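Side-chain contacts in Pli0006 protein (PDB 3OP9), which probably binds DNA as a plasmid-encoded transcriptional regulator of the helix-turn-helix (XRE) family: residues E30-Q35 with A40-G45; K53-A58 with L63-L68. All coordinates share one frame; numbering follows the deposited sequence.

Overall arrangement
From the N terminus, the chain passes helix 10-21 and then helix 25-32, whose end opens contact 1. That contact closes across the turn between helices 25-32 and 36-44, tying the two helices of the helix-turn-helix unit together. Only after it is complete does contact 2 begin, on helix 51-61, and it closes over the short connection to helix 65-69. The two contacts therefore follow in series, neither nested nor crossed, with centres about 14 Å apart. They meet at Lys53 and Arg56 of helix 51-61: Lys53 packs on Val34 and Tyr42, Arg56 on Leu32. Helix 10-21 touches side chains of both contacts, completing the helical bundle.

Contact 1. Residues E30-Q35 with A40-G45; sequences ELLNVQ and AYYMSG
Leu32, in the last turn of helix 25-32, and Val34, just past its end, both point toward Tyr42 across a wide backbone gap, with 11.8 Å between Leu32 CA and Tyr42 CA. Residues 30-32 finish helix 25-32, and Asn33 stops it with a positive phi of 53°, as the C-prime residue of a Schellman motif. Asn33 N gives a weak hydrogen bond to Glu30 O (3.3 Å), while Val34 N reaches back to a carbonyl further up the helix. Asparagine suits this spot because it tolerates left-handed backbone angles better than most residues do. Val34 is then extended, and Gln35 takes the N-cap position of helix 36-44. Gly45 is the first residue after that helix to leave helical angles, and its phi of 80° is easy for a residue without a side chain.

This is the helix-turn-helix proper: helix 25-32, a tight turn, and helix 36-44, which in XRE-type regulators is the recognition helix and probably meets DNA here too. A long aromatic side chain spans the gap between its helices. Tyr42 has CG anti to its carbonyl carbon and beside its own N (chi1 -72°), and from there the phenol extends to the other segment. Leu32 CD1 comes to the ring's edge, near its plane, 3.8 Å from Tyr42 CE2, an apolar contact with no aromatic face involved. Further out along the phenol, the looser approach is Val34 CG1 to Tyr42 OH at 4.2 Å. No hydrogen bond crosses between the segments; the contact is made by van der Waals packing, with Leu32 and Tyr42 buried and Val34 partly exposed. Leu14 of helix 10-21, with Thr47 and Pro49 of the following loop, also touches the tyrosine.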
ATOM      1  N   GLU A  30       8.149  28.701   8.277  1.00 43.17           N
ATOM      2  CA  GLU A  30       8.854  29.177   7.088  1.00 46.32           C
ATOM      3  C   GLU A  30       8.546  28.243   5.925  1.00 45.33           C
ATOM      4  O   GLU A  30       8.317  28.703   4.818  1.00 45.31           O
ATOM      5  CB  GLU A  30      10.368  29.283   7.342  1.00 53.20           C
ATOM      6  CG  GLU A  30      10.815  30.650   7.880  1.00 75.42           C
ATOM      7  CD  GLU A  30      11.763  30.571   9.086  1.00 86.71           C
ATOM      8  OE1 GLU A  30      12.744  29.792   9.044  1.00 85.30           O
ATOM      9  OE2 GLU A  30      11.526  31.299  10.079  1.00 90.30           O
ATOM     10  N   LEU A  31       8.517  26.934   6.185  1.00 45.80           N
ATOM     11  CA  LEU A  31       8.217  25.934   5.155  1.00 45.04           C
ATOM     12  C   LEU A  31       6.823  26.134   4.548  1.00 41.51           C
ATOM     13  O   LEU A  31       6.612  25.953   3.351  1.00 40.04           O
ATOM     14  CB  LEU A  31       8.287  24.529   5.763  1.00 44.72           C
ATOM     15  CG  LEU A  31       7.937  23.348   4.858  1.00 44.61           C
ATOM     16  CD1 LEU A  31       9.056  23.052   3.857  1.00 47.23           C
ATOM     17  CD2 LEU A  31       7.644  22.116   5.695  1.00 41.96           C
ATOM     18  N   LEU A  32       5.867  26.497   5.384  1.00 34.70           N
ATOM     19  CA  LEU A  32       4.490  26.613   4.931  1.00 35.94           C
ATOM     20  C   LEU A  32       4.095  28.043   4.611  1.00 37.95           C
ATOM     21  O   LEU A  32       2.979  28.282   4.187  1.00 41.77           O
ATOM     22  CB  LEU A  32       3.540  26.076   5.977  1.00 29.95           C
ATOM     23  CG  LEU A  32       3.764  24.629   6.391  1.00 30.96           C
ATOM     24  CD1 LEU A  32       2.803  24.309   7.500  1.00 28.93           C
ATOM     25  CD2 LEU A  32       3.587  23.702   5.204  1.00 34.51           C
ATOM     26  N   ASN A  33       5.000  28.987   4.827  1.00 37.42           N
ATOM     27  CA  ASN A  33       4.661  30.403   4.697  1.00 39.34           C
ATOM     28  C   ASN A  33       3.431  30.799   5.524  1.00 44.07           C
ATOM     29  O   ASN A  33       2.464  31.361   5.003  1.00 48.07           O
ATOM     30  CB  ASN A  33       4.457  30.758   3.223  1.00 48.31           C
ATOM     31  CG  ASN A  33       5.716  30.534   2.407  1.00 63.74           C
ATOM     32  OD1 ASN A  33       5.747  29.696   1.504  1.00 64.69           O
ATOM     33  ND2 ASN A  33       6.777  31.257   2.751  1.00 72.10           N
ATOM     34  N   VAL A  34       3.481  30.490   6.817  1.00 38.13           N
ATOM     35  CA  VAL A  34       2.480  30.950   7.767  1.00 37.69           C
ATOM     36  C   VAL A  34       3.210  31.560   8.965  1.00 42.38           C
ATOM     37  O   VAL A  34       4.432  31.450   9.077  1.00 35.87           O
ATOM     38  CB  VAL A  34       1.587  29.793   8.269  1.00 43.66           C
ATOM     39  CG1 VAL A  34       0.793  29.172   7.111  1.00 43.03           C
ATOM     40  CG2 VAL A  34       2.440  28.729   8.998  1.00 31.16           C
ATOM     41  N   GLN A  35       2.454  32.172   9.870  1.00 40.81           N
ATOM     42  CA  GLN A  35       2.990  32.633  11.143  1.00 36.51           C
ATOM     43  C   GLN A  35       3.403  31.467  12.014  1.00 37.93           C
ATOM     44  O   GLN A  35       2.784  30.407  11.957  1.00 33.38           O
ATOM     45  CB  GLN A  35       1.919  33.376  11.912  1.00 33.59           C
ATOM     46  CG  GLN A  35       1.512  34.703  11.345  1.00 40.84           C
ATOM     47  CD  GLN A  35       0.297  35.222  12.081  1.00 45.43           C
ATOM     48  OE1 GLN A  35      -0.030  34.735  13.163  1.00 44.46           O
ATOM     49  NE2 GLN A  35      -0.395  36.164  11.490  1.00 36.96           N
ATOM     50  N   ALA A  40       1.864  26.753  15.971  1.00 34.59           N
ATOM     51  CA  ALA A  40       1.541  26.416  17.354  1.00 39.61           C
ATOM     52  C   ALA A  40       0.120  25.899  17.435  1.00 40.00           C
ATOM     53  O   ALA A  40      -0.152  24.913  18.126  1.00 41.19           O
ATOM     54  CB  ALA A  40       1.714  27.643  18.286  1.00 41.82           C
ATOM     55  N   TYR A  41      -0.801  26.558  16.741  1.00 32.29           N
ATOM     56  CA  TYR A  41      -2.187  26.102  16.766  1.00 36.20           C
ATOM     57  C   TYR A  41      -2.392  24.777  16.021  1.00 35.71           C
ATOM     58  O   TYR A  41      -3.261  24.017  16.395  1.00 38.37           O
ATOM     59  CB  TYR A  41      -3.119  27.142  16.196  1.00 35.13           C
ATOM     60  CG  TYR A  41      -3.105  28.452  16.976  1.00 36.62           C
ATOM     61  CD1 TYR A  41      -2.847  28.484  18.356  1.00 41.40           C
ATOM     62  CD2 TYR A  41      -3.344  29.640  16.333  1.00 36.16           C
ATOM     63  CE1 TYR A  41      -2.836  29.706  19.059  1.00 45.01           C
ATOM     64  CE2 TYR A  41      -3.345  30.871  17.021  1.00 41.33           C
ATOM     65  CZ  TYR A  41      -3.089  30.889  18.373  1.00 48.18           C
ATOM     66  OH  TYR A  41      -3.085  32.107  19.021  1.00 59.84           O
ATOM     67  N   TYR A  42      -1.624  24.511  14.968  1.00 36.42           N
ATOM     68  CA  TYR A  42      -1.661  23.178  14.345  1.00 31.39           C
ATOM     69  C   TYR A  42      -1.340  22.104  15.356  1.00 38.04           C
ATOM     70  O   TYR A  42      -1.988  21.050  15.380  1.00 43.22           O
ATOM     71  CB  TYR A  42      -0.621  23.036  13.240  1.00 30.32           C
ATOM     72  CG  TYR A  42      -0.891  23.797  11.975  1.00 33.11           C
ATOM     73  CD1 TYR A  42      -2.150  24.313  11.684  1.00 39.24           C
ATOM     74  CD2 TYR A  42       0.130  24.009  11.070  1.00 42.24           C
ATOM     75  CE1 TYR A  42      -2.369  25.031  10.491  1.00 39.32           C
ATOM     76  CE2 TYR A  42      -0.073  24.710   9.904  1.00 43.03           C
ATOM     77  CZ  TYR A  42      -1.315  25.218   9.613  1.00 42.72           C
ATOM     78  OH  TYR A  42      -1.459  25.903   8.417  1.00 42.68           O
HETATM   79  N   MSE A  43      -0.304  22.364  16.155  0.50 36.20           N
HETATM   80  CA  MSE A  43       0.248  21.372  17.087  0.50 40.17           C
HETATM   81  C   MSE A  43      -0.700  21.095  18.238  0.50 40.12           C
HETATM   82  O   MSE A  43      -0.718  19.995  18.771  0.50 41.22           O
HETATM   83  CB  MSE A  43       1.589  21.838  17.667  0.50 45.18           C
HETATM   84  CG  MSE A  43       2.661  22.168  16.643  0.50 51.23           C
HETATM   85 SE   MSE A  43       3.765  20.657  16.041  0.50 39.44          SE
HETATM   86  CE  MSE A  43       4.642  21.583  14.560  0.50 38.06           C
ATOM     87  N   SER A  44      -1.479  22.095  18.626  1.00 39.78           N
ATOM     88  CA  SER A  44      -2.360  21.975  19.769  1.00 47.23           C
ATOM     89  C   SER A  44      -3.719  21.503  19.300  1.00 50.01           C
ATOM     90  O   SER A  44      -4.602  21.223  20.112  1.00 57.90           O
ATOM     91  CB  SER A  44      -2.484  23.313  20.488  1.00 47.33           C
ATOM     92  OG  SER A  44      -3.108  24.248  19.646  1.00 52.65           O
ATOM     93  N   GLY A  45      -3.883  21.435  17.982  1.00 40.08           N
ATOM     94  CA  GLY A  45      -5.131  21.012  17.368  1.00 46.40           C
ATOM     95  C   GLY A  45      -6.203  22.097  17.316  1.00 47.81           C
ATOM     96  O   GLY A  45      -7.358  21.827  17.001  1.00 54.91           O
TER

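Contact 2. Residues K53-A58 with L63-L68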
ATOM      1  N   LYS A  53      -1.265  22.938   2.402  1.00 27.84           N
ATOM      2  CA  LYS A  53      -0.306  22.827   3.510  1.00 33.56           C
ATOM      3  C   LYS A  53      -0.036  21.372   3.943  1.00 32.11           C
ATOM      4  O   LYS A  53       1.096  21.023   4.276  1.00 24.11           O
ATOM      5  CB  LYS A  53      -0.765  23.725   4.662  1.00 42.24           C
ATOM      6  CG  LYS A  53      -0.597  25.185   4.283  1.00 46.33           C
ATOM      7  CD  LYS A  53      -1.099  26.130   5.323  1.00 54.86           C
ATOM      8  CE  LYS A  53      -0.935  27.549   4.846  1.00 61.75           C
ATOM      9  NZ  LYS A  53      -1.685  27.788   3.591  1.00 71.22           N
ATOM     10  N   LEU A  54      -1.046  20.507   3.908  1.00 30.43           N
ATOM     11  CA  LEU A  54      -0.819  19.092   4.173  1.00 27.17           C
ATOM     12  C   LEU A  54       0.092  18.490   3.134  1.00 25.38           C
ATOM     13  O   LEU A  54       0.907  17.636   3.465  1.00 25.60           O
ATOM     14  CB  LEU A  54      -2.131  18.305   4.160  1.00 30.57           C
ATOM     15  CG  LEU A  54      -3.052  18.586   5.349  1.00 42.02           C
ATOM     16  CD1 LEU A  54      -4.450  18.049   5.105  1.00 45.59           C
ATOM     17  CD2 LEU A  54      -2.427  17.992   6.593  1.00 39.75           C
ATOM     18  N   ILE A  55      -0.075  18.882   1.868  1.00 22.68           N
ATOM     19  CA  ILE A  55       0.778  18.349   0.797  1.00 20.97           C
ATOM     20  C   ILE A  55       2.226  18.808   0.946  1.00 21.98           C
ATOM     21  O   ILE A  55       3.153  18.026   0.723  1.00 23.32           O
ATOM     22  CB  ILE A  55       0.242  18.721  -0.604  1.00 24.51           C
ATOM     23  CG1 ILE A  55      -0.970  17.841  -0.929  1.00 29.27           C
ATOM     24  CG2 ILE A  55       1.316  18.504  -1.690  1.00 28.43           C
ATOM     25  CD1 ILE A  55      -1.810  18.382  -2.051  1.00 37.26           C
ATOM     26  N   ARG A  56       2.430  20.066   1.335  1.00 26.12           N
ATOM     27  CA  ARG A  56       3.792  20.533   1.552  1.00 28.04           C
ATOM     28  C   ARG A  56       4.421  19.755   2.702  1.00 24.73           C
ATOM     29  O   ARG A  56       5.596  19.404   2.621  1.00 25.15           O
ATOM     30  CB  ARG A  56       3.868  22.036   1.871  1.00 28.53           C
ATOM     31  CG  ARG A  56       3.538  22.964   0.735  1.00 43.93           C
ATOM     32  CD  ARG A  56       3.810  24.410   1.152  1.00 64.24           C
ATOM     33  NE  ARG A  56       3.618  25.365   0.063  1.00 78.74           N
ATOM     34  CZ  ARG A  56       4.464  25.527  -0.951  1.00 87.51           C
ATOM     35  NH1 ARG A  56       5.562  24.787  -1.028  1.00 87.29           N
ATOM     36  NH2 ARG A  56       4.208  26.424  -1.897  1.00 93.25           N
ATOM     37  N   LEU A  57       3.665  19.492   3.774  1.00 22.09           N
ATOM     38  CA  LEU A  57       4.243  18.737   4.902  1.00 22.80           C
ATOM     39  C   LEU A  57       4.521  17.280   4.514  1.00 21.93           C
ATOM     40  O   LEU A  57       5.567  16.696   4.861  1.00 22.58           O
ATOM     41  CB  LEU A  57       3.293  18.764   6.111  1.00 25.43           C
ATOM     42  CG  LEU A  57       3.142  20.135   6.784  1.00 30.18           C
ATOM     43  CD1 LEU A  57       1.974  20.163   7.724  1.00 30.45           C
ATOM     44  CD2 LEU A  57       4.454  20.460   7.506  1.00 31.77           C
ATOM     45  N   ALA A  58       3.585  16.666   3.808  1.00 23.05           N
ATOM     46  CA  ALA A  58       3.773  15.248   3.442  1.00 24.53           C
ATOM     47  C   ALA A  58       4.987  15.112   2.536  1.00 26.76           C
ATOM     48  O   ALA A  58       5.749  14.150   2.631  1.00 26.74           O
ATOM     49  CB  ALA A  58       2.524  14.711   2.745  1.00 23.57           C
ATOM     50  N   LEU A  63       5.921  11.426   3.465  1.00 29.70           N
ATOM     51  CA  LEU A  63       4.842  10.655   4.081  1.00 28.49           C
ATOM     52  C   LEU A  63       3.657  10.656   3.134  1.00 24.91           C
ATOM     53  O   LEU A  63       3.521  11.576   2.333  1.00 25.15           O
ATOM     54  CB  LEU A  63       4.404  11.352   5.368  1.00 27.00           C
ATOM     55  CG  LEU A  63       5.482  11.464   6.458  1.00 28.02           C
ATOM     56  CD1 LEU A  63       4.946  12.299   7.608  1.00 30.35           C
ATOM     57  CD2 LEU A  63       5.853  10.087   6.916  1.00 31.48           C
ATOM     58  N   SER A  64       2.782   9.662   3.240  1.00 26.60           N
ATOM     59  CA  SER A  64       1.488   9.782   2.571  1.00 28.65           C
ATOM     60  C   SER A  64       0.694  10.814   3.359  1.00 22.75           C
ATOM     61  O   SER A  64       0.969  11.058   4.537  1.00 24.82           O
ATOM     62  CB  SER A  64       0.751   8.443   2.557  1.00 35.34           C
ATOM     63  OG  SER A  64       0.452   8.073   3.892  1.00 28.92           O
ATOM     64  N   ILE A  65      -0.302  11.428   2.727  1.00 22.18           N
ATOM     65  CA  ILE A  65      -1.153  12.342   3.462  1.00 22.23           C
ATOM     66  C   ILE A  65      -1.890  11.543   4.522  1.00 21.17           C
ATOM     67  O   ILE A  65      -2.104  12.026   5.616  1.00 21.94           O
ATOM     68  CB  ILE A  65      -2.154  13.048   2.527  1.00 23.33           C
ATOM     69  CG1 ILE A  65      -1.388  13.914   1.529  1.00 28.28           C
ATOM     70  CG2 ILE A  65      -3.128  13.918   3.328  1.00 26.44           C
ATOM     71  CD1 ILE A  65      -2.291  14.546   0.486  1.00 29.84           C
ATOM     72  N   ASP A  66      -2.268  10.311   4.186  1.00 22.22           N
ATOM     73  CA  ASP A  66      -2.957   9.446   5.161  1.00 26.65           C
ATOM     74  C   ASP A  66      -2.129   9.209   6.431  1.00 29.70           C
ATOM     75  O   ASP A  66      -2.651   9.299   7.528  1.00 22.58           O
ATOM     76  CB  ASP A  66      -3.358   8.123   4.503  1.00 34.39           C
ATOM     77  CG  ASP A  66      -4.377   8.332   3.359  1.00 44.67           C
ATOM     78  OD1 ASP A  66      -3.959   8.697   2.248  1.00 50.34           O
ATOM     79  OD2 ASP A  66      -5.593   8.181   3.552  1.00 43.74           O
ATOM     80  N   GLU A  67      -0.847   8.886   6.271  1.00 21.53           N
ATOM     81  CA  GLU A  67       0.063   8.724   7.406  1.00 21.45           C
ATOM     82  C   GLU A  67       0.161  10.044   8.190  1.00 21.44           C
ATOM     83  O   GLU A  67       0.121  10.055   9.425  1.00 20.94           O
ATOM     84  CB  GLU A  67       1.476   8.333   6.907  1.00 29.91           C
ATOM     85  CG  GLU A  67       1.587   6.895   6.405  1.00 42.51           C
ATOM     86  CD  GLU A  67       2.916   6.587   5.689  1.00 47.19           C
ATOM     87  OE1 GLU A  67       3.584   7.533   5.186  1.00 34.02           O
ATOM     88  OE2 GLU A  67       3.268   5.387   5.611  1.00 41.76           O
ATOM     89  N   LEU A  68       0.394  11.141   7.485  1.00 20.67           N
ATOM     90  CA  LEU A  68       0.525  12.454   8.153  1.00 22.10           C
ATOM     91  C   LEU A  68      -0.668  12.823   9.039  1.00 24.26           C
ATOM     92  O   LEU A  68      -0.498  13.308  10.167  1.00 24.93           O
ATOM     93  CB  LEU A  68       0.719  13.547   7.096  1.00 24.78           C
ATOM     94  CG  LEU A  68       0.837  14.982   7.595  1.00 25.05           C
ATOM     95  CD1 LEU A  68       2.029  15.128   8.582  1.00 27.91           C
ATOM     96  CD2 LEU A  68       0.969  15.946   6.396  1.00 24.80           C
TER
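Leu54 meets Leu68 where helix 51-61 packs on helix 65-69 in the all-helical domain of an XRE-family regulator. Leu54 CD2 lies 4.0 Å from Leu68 CD2, and Leu68 CD2 also lies 3.4 Å from Leu54 O. Leu68 has CG anti to its N (chi1 178°), which carries CD2 in against the backbone of the other helix. Ile55 points away at its first bond, yet its CG1 lies 3.8 Å from Ile65 CD1, because the end of the Ile65 side chain extends toward it. Leu57 adds its CB, 3.7 Å from Leu68 CD2, and passes on to Phe10 and Leu31. Ala58 is small enough for the returning backbone to come close, Leu63 O lying 3.3 Å from Ala58 CB, which also touches Ile65 CG1. Ile65 packs on Ile65 of a second subunit, so this corner is part of the assembly interface. Ser64 and Glu67 form a capping box: the short Ser64 hydroxyl accepts from Glu67 N (2.8 Å to OG) in the first turn, and Ser64 N donates to Glu67 OE1 (3.0 Å) from above the carboxylate plane. Just before it, Leu63 N donates a hydrogen bond to Ala58 O at 2.9 Å, nearly straight at 169°, in the carbonyl plane and on a lone pair.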